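Local coordinates for calcium homeostasis modulator protein 5 (Homo sapiens, PDB 7D60) that oligomerizes into undecameric, cone-shaped assemblies that may serve as large-pore channels, with gating and ion conductance likely regulated by membrane lipids, at residues 38-42 with 123-127; 91-95 with 268-272; 145-149 with 162-167; 236-240 with 251-255. All coordinates share one frame; numbering follows the deposited sequence.

Overall arrangement
The four contacts follow the long axis of one subunit of the undecamer. Interactions 1 and 3 lie at its extracellular end, their centres about 21 Å apart, and both include cysteines in disulfides: in interaction 1 the bond joins the two segments, whereas in interaction 3 it ties one of them to C142. Both are partly buried; interaction 1 is apolar and covalent, interaction 3 mixes methionine packing with a carboxylate beside a carbonyl. Interactions 2 and 4 are cytoplasmic surface contacts in which an arginine meets backbone carbonyls. Helix 209-246 contributes to interaction 4, and its W215 packs on F271, beside interaction 2. Interactions 1 and 4 also touch a neighbouring subunit; interaction 2 does not.

Interaction 1 (38-42 with 123-127); sequences AFKCP and TFYEC
The ring of F39 overlaps F124 in a T-shaped pair: the CD2-CE2 edge of F124 sits over one face of F39, toward its rim. The centroids are 4.8 Å apart and the planes meet at 62°, with F39 CD2 and F124 CE2 separated by 3.5 Å. F39 reaches the helix because its CG stands anti to the backbone N (chi1 -168°), which swings the ring across to residues 123-127. At the ring's own edge, CZ meets C127 CB at 3.8 Å, so two helix residues bound the same phenyl group. Beside it, C41 and C127 are joined covalently through SG-SG at 2.0 Å, with a near-perpendicular disulfide torsion of 89°. This disulfide ties the extracellular segment after S1 to the extracellular end of S3, and P42 CD lies alongside its C127 sulfur at 4.2 Å. K40, on the same segment, turns from the helix, and its NZ pairs instead with a bound phosphatidic acid lipid in a salt bridge. Around the contact, F39 also meets the rings of Y50 and F54 on helix 47-68, whose N47 touches both cysteines; F124 packs on E31 of helix 15-38, and P42 on L173 of a neighbouring subunit.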
loop_
_atom_site.group_PDB
_atom_site.type_symbol
_atom_site.label_atom_id
_atom_site.label_comp_id
_atom_site.label_asym_id
_atom_site.label_seq_id
_atom_site.Cartn_x
_atom_site.Cartn_y
_atom_site.Cartn_z
ATOM N N ALA A 38 -6.993 -33.107 -22.086
ATOM C CA ALA A 38 -6.387 -34.239 -22.778
ATOM C C ALA A 38 -7.389 -35.146 -23.476
ATOM O O ALA A 38 -7.079 -35.695 -24.533
ATOM C CB ALA A 38 -5.558 -35.071 -21.799
ATOM N N PHE A 39 -8.576 -35.336 -22.913
ATOM C CA PHE A 39 -9.530 -36.287 -23.466
ATOM C C PHE A 39 -10.254 -35.667 -24.651
ATOM O O PHE A 39 -10.845 -34.590 -24.533
ATOM C CB PHE A 39 -10.529 -36.723 -22.398
ATOM C CG PHE A 39 -11.366 -37.908 -22.787
ATOM C CD1 PHE A 39 -12.632 -37.738 -23.315
ATOM C CD2 PHE A 39 -10.895 -39.191 -22.604
ATOM C CE1 PHE A 39 -13.402 -38.823 -23.663
ATOM C CE2 PHE A 39 -11.668 -40.278 -22.943
ATOM C CZ PHE A 39 -12.917 -40.093 -23.477
ATOM N N LYS A 40 -10.200 -36.343 -25.793
ATOM C CA LYS A 40 -11.056 -36.030 -26.928
ATOM C C LYS A 40 -11.351 -37.326 -27.663
ATOM O O LYS A 40 -10.450 -37.957 -28.220
ATOM C CB LYS A 40 -10.427 -34.971 -27.844
ATOM C CG LYS A 40 -8.950 -35.128 -28.142
ATOM C CD LYS A 40 -8.435 -33.935 -28.917
ATOM C CE LYS A 40 -8.355 -32.706 -28.028
ATOM N NZ LYS A 40 -7.329 -32.856 -26.959
ATOM N N CYS A 41 -12.599 -37.724 -27.632
ATOM C CA CYS A 41 -13.060 -39.022 -28.090
ATOM C C CYS A 41 -12.960 -39.112 -29.609
ATOM O O CYS A 41 -13.378 -38.191 -30.312
ATOM C CB CYS A 41 -14.507 -39.245 -27.637
ATOM S SG CYS A 41 -15.275 -40.858 -27.952
ATOM N N PRO A 42 -12.407 -40.190 -30.143
ATOM C CA PRO A 42 -12.476 -40.432 -31.581
ATOM C C PRO A 42 -13.867 -40.949 -31.930
ATOM O O PRO A 42 -14.743 -41.093 -31.086
ATOM C CB PRO A 42 -11.401 -41.490 -31.805
ATOM C CG PRO A 42 -11.399 -42.259 -30.559
ATOM C CD PRO A 42 -11.754 -41.309 -29.448
ATOM N N THR A 123 -18.086 -38.224 -19.251
ATOM C CA THR A 123 -17.459 -38.178 -20.563
ATOM C C THR A 123 -16.725 -39.461 -20.918
ATOM O O THR A 123 -16.666 -39.814 -22.098
ATOM C CB THR A 123 -16.482 -37.008 -20.647
ATOM O OG1 THR A 123 -15.412 -37.212 -19.723
ATOM C CG2 THR A 123 -17.180 -35.719 -20.297
ATOM N N PHE A 124 -16.173 -40.176 -19.937
ATOM C CA PHE A 124 -15.457 -41.406 -20.247
ATOM C C PHE A 124 -16.409 -42.553 -20.541
ATOM O O PHE A 124 -16.075 -43.442 -21.326
ATOM C CB PHE A 124 -14.523 -41.811 -19.103
ATOM C CG PHE A 124 -13.501 -40.772 -18.730
ATOM C CD1 PHE A 124 -13.047 -40.685 -17.430
ATOM C CD2 PHE A 124 -12.981 -39.903 -19.664
ATOM C CE1 PHE A 124 -12.112 -39.744 -17.068
ATOM C CE2 PHE A 124 -12.048 -38.955 -19.302
ATOM C CZ PHE A 124 -11.613 -38.880 -18.004
ATOM N N TYR A 125 -17.587 -42.557 -19.922
ATOM C CA TYR A 125 -18.563 -43.610 -20.169
ATOM C C TYR A 125 -19.299 -43.393 -21.478
ATOM O O TYR A 125 -19.697 -44.365 -22.124
ATOM C CB TYR A 125 -19.551 -43.678 -19.002
ATOM C CG TYR A 125 -20.667 -44.701 -19.114
ATOM C CD1 TYR A 125 -20.494 -45.992 -18.648
ATOM C CD2 TYR A 125 -21.910 -44.362 -19.646
ATOM C CE1 TYR A 125 -21.506 -46.920 -18.735
ATOM C CE2 TYR A 125 -22.921 -45.279 -19.736
ATOM C CZ TYR A 125 -22.714 -46.554 -19.278
ATOM O OH TYR A 125 -23.728 -47.471 -19.364
ATOM N N GLU A 126 -19.501 -42.136 -21.867
ATOM C CA GLU A 126 -20.195 -41.829 -23.110
ATOM C C GLU A 126 -19.377 -42.260 -24.323
ATOM O O GLU A 126 -19.930 -42.768 -25.304
ATOM C CB GLU A 126 -20.509 -40.335 -23.143
ATOM C CG GLU A 126 -20.825 -39.748 -24.496
ATOM C CD GLU A 126 -20.977 -38.243 -24.440
ATOM O OE1 GLU A 126 -21.279 -37.719 -23.348
ATOM O OE2 GLU A 126 -20.795 -37.583 -25.480
ATOM N N CYS A 127 -18.053 -42.099 -24.254
ATOM C CA CYS A 127 -17.175 -42.572 -25.318
ATOM C C CYS A 127 -17.123 -44.096 -25.362
ATOM O O CYS A 127 -17.101 -44.685 -26.444
ATOM C CB CYS A 127 -15.777 -41.981 -25.127
ATOM S SG CYS A 127 -14.616 -42.140 -26.511
#

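Interaction 2 (91-95 with 268-272); sequences GHSCR and LHSFH
R95 reaches over the backbone of residues 268-270, its side chain running almost straight from CB to NE. The bond to CB heads toward the other segment, and a trans first torsion (chi1 -172°) continues that course through CG, carrying the chain outward to CD, which touches S270 CB at 3.7 Å. NE lies 4.2 Å from L268 CG. At the tip, the guanidinium presents one face to S270 CA and to the carbonyl of H269: H269 O is 3.1 Å from R95 CZ and 2.8 Å from R95 NH2. Because the oxygen stands over the plane instead of in line with an N-H, this approach is not a hydrogen bond, although the positive group probably still attracts the carbonyl dipole. S270 serves a second partner as well. Its OG, flanked by both main-chain branches of its own residue (chi1 63°), rises over the face of the H92 imidazole and lies 3.4 Å from H92 CE1. Beyond it, H272 comes from the opposite direction and meets H92 rim to rim, the planes inclined at 39° and H92 CE1 3.2 Å from H272 NE2. The contact joins two cytoplasmic loops, one leading into helix 95-106 at the base of S3 and the other following helix 259-264; F271 points away from it and packs on W215 of helix 209-246.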
loop_
_atom_site.group_PDB
_atom_site.type_symbol
_atom_site.label_atom_id
_atom_site.label_comp_id
_atom_site.label_asym_id
_atom_site.label_seq_id
_atom_site.Cartn_x
_atom_site.Cartn_y
_atom_site.Cartn_z
ATOM N N GLY A 91 1.022 -70.116 16.803
ATOM C CA GLY A 91 -0.242 -69.955 17.503
ATOM C C GLY A 91 -1.297 -69.276 16.649
ATOM O O GLY A 91 -2.440 -69.733 16.574
ATOM N N HIS A 92 -0.926 -68.180 15.994
ATOM C CA HIS A 92 -1.841 -67.404 15.162
ATOM C C HIS A 92 -1.341 -67.490 13.725
ATOM O O HIS A 92 -0.640 -66.597 13.246
ATOM C CB HIS A 92 -1.918 -65.953 15.639
ATOM C CG HIS A 92 -2.025 -65.808 17.125
ATOM N ND1 HIS A 92 -0.931 -65.870 17.959
ATOM C CD2 HIS A 92 -3.097 -65.603 17.926
ATOM C CE1 HIS A 92 -1.323 -65.714 19.210
ATOM N NE2 HIS A 92 -2.633 -65.549 19.218
ATOM N N SER A 93 -1.726 -68.555 13.026
ATOM C CA SER A 93 -1.280 -68.742 11.652
ATOM C C SER A 93 -2.094 -67.938 10.650
ATOM O O SER A 93 -1.716 -67.880 9.478
ATOM C CB SER A 93 -1.331 -70.225 11.280
ATOM O OG SER A 93 -0.723 -70.453 10.021
ATOM N N CYS A 94 -3.192 -67.320 11.080
ATOM C CA CYS A 94 -4.071 -66.572 10.193
ATOM C C CYS A 94 -4.033 -65.074 10.464
ATOM O O CYS A 94 -4.863 -64.338 9.924
ATOM C CB CYS A 94 -5.503 -67.099 10.316
ATOM S SG CYS A 94 -6.535 -66.893 8.838
ATOM N N ARG A 95 -3.100 -64.603 11.290
ATOM C CA ARG A 95 -2.952 -63.167 11.487
ATOM C C ARG A 95 -2.244 -62.500 10.312
ATOM O O ARG A 95 -2.464 -61.310 10.063
ATOM C CB ARG A 95 -2.211 -62.888 12.804
ATOM C CG ARG A 95 -2.182 -61.415 13.179
ATOM C CD ARG A 95 -1.746 -61.095 14.580
ATOM N NE ARG A 95 -1.343 -59.692 14.661
ATOM C CZ ARG A 95 -2.177 -58.658 14.742
ATOM N NH1 ARG A 95 -3.493 -58.838 14.772
ATOM N NH2 ARG A 95 -1.688 -57.428 14.802
ATOM N N LEU A 268 5.598 -59.923 14.653
ATOM C CA LEU A 268 4.248 -59.398 14.524
ATOM C C LEU A 268 3.516 -59.553 15.852
ATOM O O LEU A 268 3.552 -60.622 16.465
ATOM C CB LEU A 268 3.510 -60.134 13.408
ATOM C CG LEU A 268 2.344 -59.418 12.741
ATOM C CD1 LEU A 268 2.828 -58.142 12.081
ATOM C CD2 LEU A 268 1.709 -60.339 11.722
ATOM N N HIS A 269 2.851 -58.489 16.289
ATOM C CA HIS A 269 2.306 -58.406 17.638
ATOM C C HIS A 269 0.825 -58.759 17.659
ATOM O O HIS A 269 0.031 -58.169 16.923
ATOM C CB HIS A 269 2.512 -57.005 18.211
ATOM C CG HIS A 269 1.925 -56.822 19.574
ATOM N ND1 HIS A 269 2.069 -57.753 20.578
ATOM C CD2 HIS A 269 1.187 -55.816 20.097
ATOM C CE1 HIS A 269 1.448 -57.329 21.662
ATOM N NE2 HIS A 269 0.905 -56.155 21.397
ATOM N N SER A 270 0.459 -59.703 18.522
ATOM C CA SER A 270 -0.931 -60.057 18.777
ATOM C C SER A 270 -1.190 -59.979 20.273
ATOM O O SER A 270 -0.413 -60.518 21.064
ATOM C CB SER A 270 -1.248 -61.460 18.265
ATOM O OG SER A 270 -0.472 -62.426 18.947
ATOM N N PHE A 271 -2.283 -59.324 20.655
ATOM C CA PHE A 271 -2.569 -59.098 22.066
ATOM C C PHE A 271 -3.019 -60.379 22.756
ATOM O O PHE A 271 -3.749 -61.191 22.185
ATOM C CB PHE A 271 -3.644 -58.021 22.224
ATOM C CG PHE A 271 -3.763 -57.483 23.622
ATOM C CD1 PHE A 271 -2.968 -56.432 24.041
ATOM C CD2 PHE A 271 -4.675 -58.023 24.519
ATOM C CE1 PHE A 271 -3.072 -55.936 25.325
ATOM C CE2 PHE A 271 -4.780 -57.533 25.806
ATOM C CZ PHE A 271 -3.978 -56.487 26.206
ATOM N N HIS A 272 -2.580 -60.547 24.002
ATOM C CA HIS A 272 -3.060 -61.597 24.888
ATOM C C HIS A 272 -3.490 -60.958 26.198
ATOM O O HIS A 272 -2.744 -60.164 26.777
ATOM C CB HIS A 272 -1.987 -62.653 25.145
ATOM C CG HIS A 272 -1.727 -63.542 23.970
ATOM N ND1 HIS A 272 -0.483 -63.664 23.391
ATOM C CD2 HIS A 272 -2.553 -64.347 23.264
ATOM C CE1 HIS A 272 -0.554 -64.509 22.378
ATOM N NE2 HIS A 272 -1.799 -64.938 22.281
#

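Interaction 3 (145-149 with 162-167); sequences KPKEC and SMLPTV
M163 pushes its side chain into a hollow formed by P146, E148 and C149, within a disulfide-braced extracellular loop region between S3 and S4. The hollow is shaped by a short reversal of the chain, in which C149 N donates to P146 O at 3.2 Å and so brings the proline ring and C149 CB round the same space. M163 is the bump that fits it. A chi1 of 48° tucks its CG over its own main chain, and a bend at the last torsion (chi3 -48°) turns the methyl inward, where CE rests 3.9 Å from P146 CG. Higher up the side chain, M163 SD passes E148 O at 3.5 Å.

E148 runs past the methionine in the opposite direction, its extended chain forming one wall: E148 CG packs 3.9 Å from M163 CB. Both carboxylate oxygens, OE1 and OE2 of E148, come to 3.0 Å from S162 O, but all three are acceptors and no hydrogen bond links them. On the far flank V167 adds a smaller bump. A type I beta turn from L164 to V167 brings it back to the contact, and its CG1 methyl rests against both K145 CD (4.3 Å) and P146 CD (4.4 Å). C149 is disulfide-bonded to C142 and touches L171 of helix 168-203. M163 CE also comes within 4.2 Å of C149 CB.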
loop_
_atom_site.group_PDB
_atom_site.type_symbol
_atom_site.label_atom_id
_atom_site.label_comp_id
_atom_site.label_asym_id
_atom_site.label_seq_id
_atom_site.Cartn_x
_atom_site.Cartn_y
_atom_site.Cartn_z
ATOM N N LYS A 145 -35.708 -44.670 -31.756
ATOM C CA LYS A 145 -34.844 -43.933 -32.657
ATOM C C LYS A 145 -34.958 -44.484 -34.072
ATOM O O LYS A 145 -35.466 -45.590 -34.273
ATOM C CB LYS A 145 -33.392 -44.023 -32.169
ATOM C CG LYS A 145 -33.240 -43.920 -30.670
ATOM C CD LYS A 145 -33.528 -42.524 -30.163
ATOM C CE LYS A 145 -33.432 -42.484 -28.648
ATOM N NZ LYS A 145 -34.446 -43.356 -27.998
ATOM N N PRO A 146 -34.521 -43.731 -35.085
ATOM C CA PRO A 146 -34.458 -44.280 -36.446
ATOM C C PRO A 146 -33.453 -45.418 -36.572
ATOM O O PRO A 146 -32.660 -45.708 -35.675
ATOM C CB PRO A 146 -34.041 -43.079 -37.303
ATOM C CG PRO A 146 -33.652 -42.007 -36.341
ATOM C CD PRO A 146 -34.438 -42.260 -35.111
ATOM N N LYS A 147 -33.487 -46.060 -37.742
ATOM C CA LYS A 147 -32.755 -47.305 -37.953
ATOM C C LYS A 147 -31.249 -47.107 -38.072
ATOM O O LYS A 147 -30.504 -48.090 -38.022
ATOM C CB LYS A 147 -33.277 -48.013 -39.203
ATOM C CG LYS A 147 -33.318 -49.522 -39.075
ATOM C CD LYS A 147 -33.144 -50.200 -40.421
ATOM C CE LYS A 147 -32.947 -51.697 -40.256
ATOM N NZ LYS A 147 -32.482 -52.346 -41.513
ATOM N N GLU A 148 -30.779 -45.869 -38.225
ATOM C CA GLU A 148 -29.353 -45.577 -38.247
ATOM C C GLU A 148 -28.781 -45.330 -36.852
ATOM O O GLU A 148 -27.727 -44.699 -36.727
ATOM C CB GLU A 148 -29.075 -44.379 -39.154
ATOM C CG GLU A 148 -30.120 -43.285 -39.080
ATOM C CD GLU A 148 -29.898 -42.202 -40.116
ATOM O OE1 GLU A 148 -28.793 -42.150 -40.695
ATOM O OE2 GLU A 148 -30.830 -41.408 -40.357
ATOM N N CYS A 149 -29.457 -45.801 -35.807
ATOM C CA CYS A 149 -28.904 -45.805 -34.461
ATOM C C CYS A 149 -28.090 -47.055 -34.175
ATOM O O CYS A 149 -27.205 -47.019 -33.317
ATOM C CB CYS A 149 -30.029 -45.687 -33.427
ATOM S SG CYS A 149 -29.518 -45.180 -31.765
ATOM N N SER A 162 -25.760 -38.131 -39.699
ATOM C CA SER A 162 -26.929 -37.726 -40.477
ATOM C C SER A 162 -28.195 -38.409 -39.958
ATOM O O SER A 162 -28.848 -39.186 -40.650
ATOM C CB SER A 162 -26.705 -38.024 -41.954
ATOM O OG SER A 162 -27.661 -37.358 -42.761
ATOM N N MET A 163 -28.528 -38.120 -38.703
ATOM C CA MET A 163 -29.786 -38.580 -38.126
ATOM C C MET A 163 -30.436 -37.470 -37.303
ATOM O O MET A 163 -30.819 -37.675 -36.151
ATOM C CB MET A 163 -29.614 -39.862 -37.309
ATOM C CG MET A 163 -28.480 -39.876 -36.309
ATOM S SD MET A 163 -28.293 -41.485 -35.519
ATOM C CE MET A 163 -29.985 -41.830 -35.061
ATOM N N LEU A 164 -30.560 -36.267 -37.906
ATOM C CA LEU A 164 -31.427 -35.184 -37.429
ATOM C C LEU A 164 -31.046 -34.657 -36.049
ATOM O O LEU A 164 -31.620 -35.100 -35.048
ATOM C CB LEU A 164 -32.894 -35.624 -37.434
ATOM C CG LEU A 164 -33.927 -34.504 -37.530
ATOM C CD1 LEU A 164 -33.658 -33.638 -38.745
ATOM C CD2 LEU A 164 -35.327 -35.082 -37.586
ATOM N N PRO A 165 -30.071 -33.721 -35.961
ATOM C CA PRO A 165 -29.356 -33.417 -34.702
ATOM C C PRO A 165 -30.142 -33.064 -33.437
ATOM O O PRO A 165 -29.525 -32.844 -32.393
ATOM C CB PRO A 165 -28.485 -32.219 -35.098
ATOM C CG PRO A 165 -28.315 -32.340 -36.562
ATOM C CD PRO A 165 -29.601 -32.884 -37.075
ATOM N N THR A 166 -31.470 -32.978 -33.491
ATOM C CA THR A 166 -32.234 -33.038 -32.254
ATOM C C THR A 166 -32.321 -34.455 -31.705
ATOM O O THR A 166 -32.653 -34.629 -30.530
ATOM C CB THR A 166 -33.643 -32.479 -32.456
ATOM O OG1 THR A 166 -34.397 -33.362 -33.294
ATOM C CG2 THR A 166 -33.580 -31.100 -33.094
ATOM N N VAL A 167 -32.041 -35.466 -32.528
ATOM C CA VAL A 167 -31.952 -36.837 -32.041
ATOM C C VAL A 167 -30.555 -37.131 -31.495
ATOM O O VAL A 167 -30.406 -37.915 -30.554
ATOM C CB VAL A 167 -32.350 -37.815 -33.163
ATOM C CG1 VAL A 167 -32.464 -39.243 -32.657
ATOM C CG2 VAL A 167 -33.665 -37.393 -33.774
#

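Interaction 4 (236-240 with 251-255); sequences KLSER and PDPFP
The F254 ring and the R240 guanidinium are the two flat groups of this contact, their planes inclined at 48° where the two side chains cross. F254 lies along the helix surface with L237 over one face: the CD1 methyl sits 4.1 Å from the ring centroid and 20° off the normal, a CH-pi contact. The far edge of the ring reaches K236, with F254 CZ 4.0 Å from K236 CB. With its ring trans to the main-chain nitrogen (chi1 -158°), F254 directs the phenyl from its loop onto the helix.

R240 travels the other way, from helix to loop. A bend partway along its chain slots the guanidinium between two residues, P251 CB over one face, 3.4 Å from R240 NH1, and F254 CB over the opposite face, 4.1 Å from the same nitrogen. The carbonyl of D252 lies at the edge, where its oxygen accepts a hydrogen bond from NH1; its modelled length is too short to be reliable. The two apolar neighbours probably limit how the group can turn.

This cytoplasmic contact folds the loop that follows helix 209-246 back along that helix before helix 259-264 begins. R240 NH2 also forms a salt bridge with D286 of a neighbouring subunit, and P251 packs on V285 of that subunit, both on its helix 280-287.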
loop_
_atom_site.group_PDB
_atom_site.type_symbol
_atom_site.label_atom_id
_atom_site.label_comp_id
_atom_site.label_asym_id
_atom_site.label_seq_id
_atom_site.Cartn_x
_atom_site.Cartn_y
_atom_site.Cartn_z
ATOM N N LYS A 236 27.283 -41.549 18.984
ATOM C CA LYS A 236 28.360 -42.082 19.797
ATOM C C LYS A 236 29.177 -43.130 19.067
ATOM O O LYS A 236 30.345 -43.328 19.408
ATOM C CB LYS A 236 27.800 -42.682 21.083
ATOM C CG LYS A 236 27.418 -41.658 22.127
ATOM C CD LYS A 236 26.404 -42.218 23.101
ATOM C CE LYS A 236 26.933 -43.456 23.796
ATOM N NZ LYS A 236 25.844 -44.227 24.451
ATOM N N LEU A 237 28.598 -43.805 18.082
ATOM C CA LEU A 237 29.328 -44.802 17.315
ATOM C C LEU A 237 30.163 -44.173 16.210
ATOM O O LEU A 237 31.262 -44.648 15.922
ATOM C CB LEU A 237 28.355 -45.822 16.723
ATOM C CG LEU A 237 28.941 -47.006 15.960
ATOM C CD1 LEU A 237 29.943 -47.741 16.816
ATOM C CD2 LEU A 237 27.846 -47.936 15.506
ATOM N N SER A 238 29.671 -43.102 15.589
ATOM C CA SER A 238 30.442 -42.452 14.540
ATOM C C SER A 238 31.576 -41.609 15.106
ATOM O O SER A 238 32.589 -41.418 14.433
ATOM C CB SER A 238 29.528 -41.597 13.667
ATOM O OG SER A 238 29.269 -40.353 14.274
ATOM N N GLU A 239 31.430 -41.102 16.331
ATOM C CA GLU A 239 32.537 -40.411 16.985
ATOM C C GLU A 239 33.639 -41.381 17.378
ATOM O O GLU A 239 34.819 -41.021 17.368
ATOM C CB GLU A 239 32.041 -39.671 18.222
ATOM C CG GLU A 239 31.585 -38.260 17.968
ATOM C CD GLU A 239 30.660 -37.750 19.051
ATOM O OE1 GLU A 239 30.686 -38.310 20.167
ATOM O OE2 GLU A 239 29.903 -36.793 18.787
ATOM N N ARG A 240 33.272 -42.604 17.747
ATOM C CA ARG A 240 34.264 -43.594 18.141
ATOM C C ARG A 240 35.061 -44.085 16.943
ATOM O O ARG A 240 36.277 -44.272 17.036
ATOM C CB ARG A 240 33.576 -44.764 18.835
ATOM C CG ARG A 240 34.508 -45.814 19.376
ATOM C CD ARG A 240 33.758 -47.091 19.654
ATOM N NE ARG A 240 33.680 -47.937 18.472
ATOM C CZ ARG A 240 34.089 -49.197 18.433
ATOM N NH1 ARG A 240 34.591 -49.763 19.514
ATOM N NH2 ARG A 240 33.987 -49.895 17.316
ATOM N N PRO A 251 40.113 -49.402 19.593
ATOM C CA PRO A 251 38.910 -48.828 20.193
ATOM C C PRO A 251 38.421 -49.567 21.428
ATOM O O PRO A 251 38.637 -50.766 21.611
ATOM C CB PRO A 251 37.888 -48.948 19.056
ATOM C CG PRO A 251 38.312 -50.170 18.313
ATOM C CD PRO A 251 39.788 -50.375 18.537
ATOM N N ASP A 252 37.744 -48.812 22.287
ATOM C CA ASP A 252 37.027 -49.405 23.401
ATOM C C ASP A 252 35.751 -50.075 22.889
ATOM O O ASP A 252 35.143 -49.599 21.927
ATOM C CB ASP A 252 36.689 -48.336 24.435
ATOM C CG ASP A 252 37.879 -47.969 25.301
ATOM O OD1 ASP A 252 38.694 -48.867 25.598
ATOM O OD2 ASP A 252 38.002 -46.787 25.680
ATOM N N PRO A 253 35.339 -51.189 23.498
ATOM C CA PRO A 253 34.189 -51.935 22.967
ATOM C C PRO A 253 32.872 -51.194 23.136
ATOM O O PRO A 253 32.643 -50.490 24.122
ATOM C CB PRO A 253 34.200 -53.234 23.782
ATOM C CG PRO A 253 34.959 -52.906 25.012
ATOM C CD PRO A 253 35.991 -51.909 24.603
ATOM N N PHE A 254 32.011 -51.357 22.140
ATOM C CA PHE A 254 30.731 -50.656 22.055
ATOM C C PHE A 254 29.608 -51.671 22.173
ATOM O O PHE A 254 29.387 -52.452 21.228
ATOM C CB PHE A 254 30.632 -49.896 20.733
ATOM C CG PHE A 254 29.645 -48.773 20.743
ATOM C CD1 PHE A 254 29.966 -47.558 21.317
ATOM C CD2 PHE A 254 28.402 -48.924 20.157
ATOM C CE1 PHE A 254 29.063 -46.518 21.319
ATOM C CE2 PHE A 254 27.494 -47.887 20.156
ATOM C CZ PHE A 254 27.824 -46.685 20.738
ATOM N N PRO A 255 28.881 -51.720 23.289
ATOM C CA PRO A 255 27.855 -52.758 23.460
ATOM C C PRO A 255 26.589 -52.445 22.671
ATOM O O PRO A 255 25.992 -51.376 22.815
ATOM C CB PRO A 255 27.592 -52.755 24.969
ATOM C CG PRO A 255 28.004 -51.407 25.428
ATOM C CD PRO A 255 29.067 -50.907 24.501
#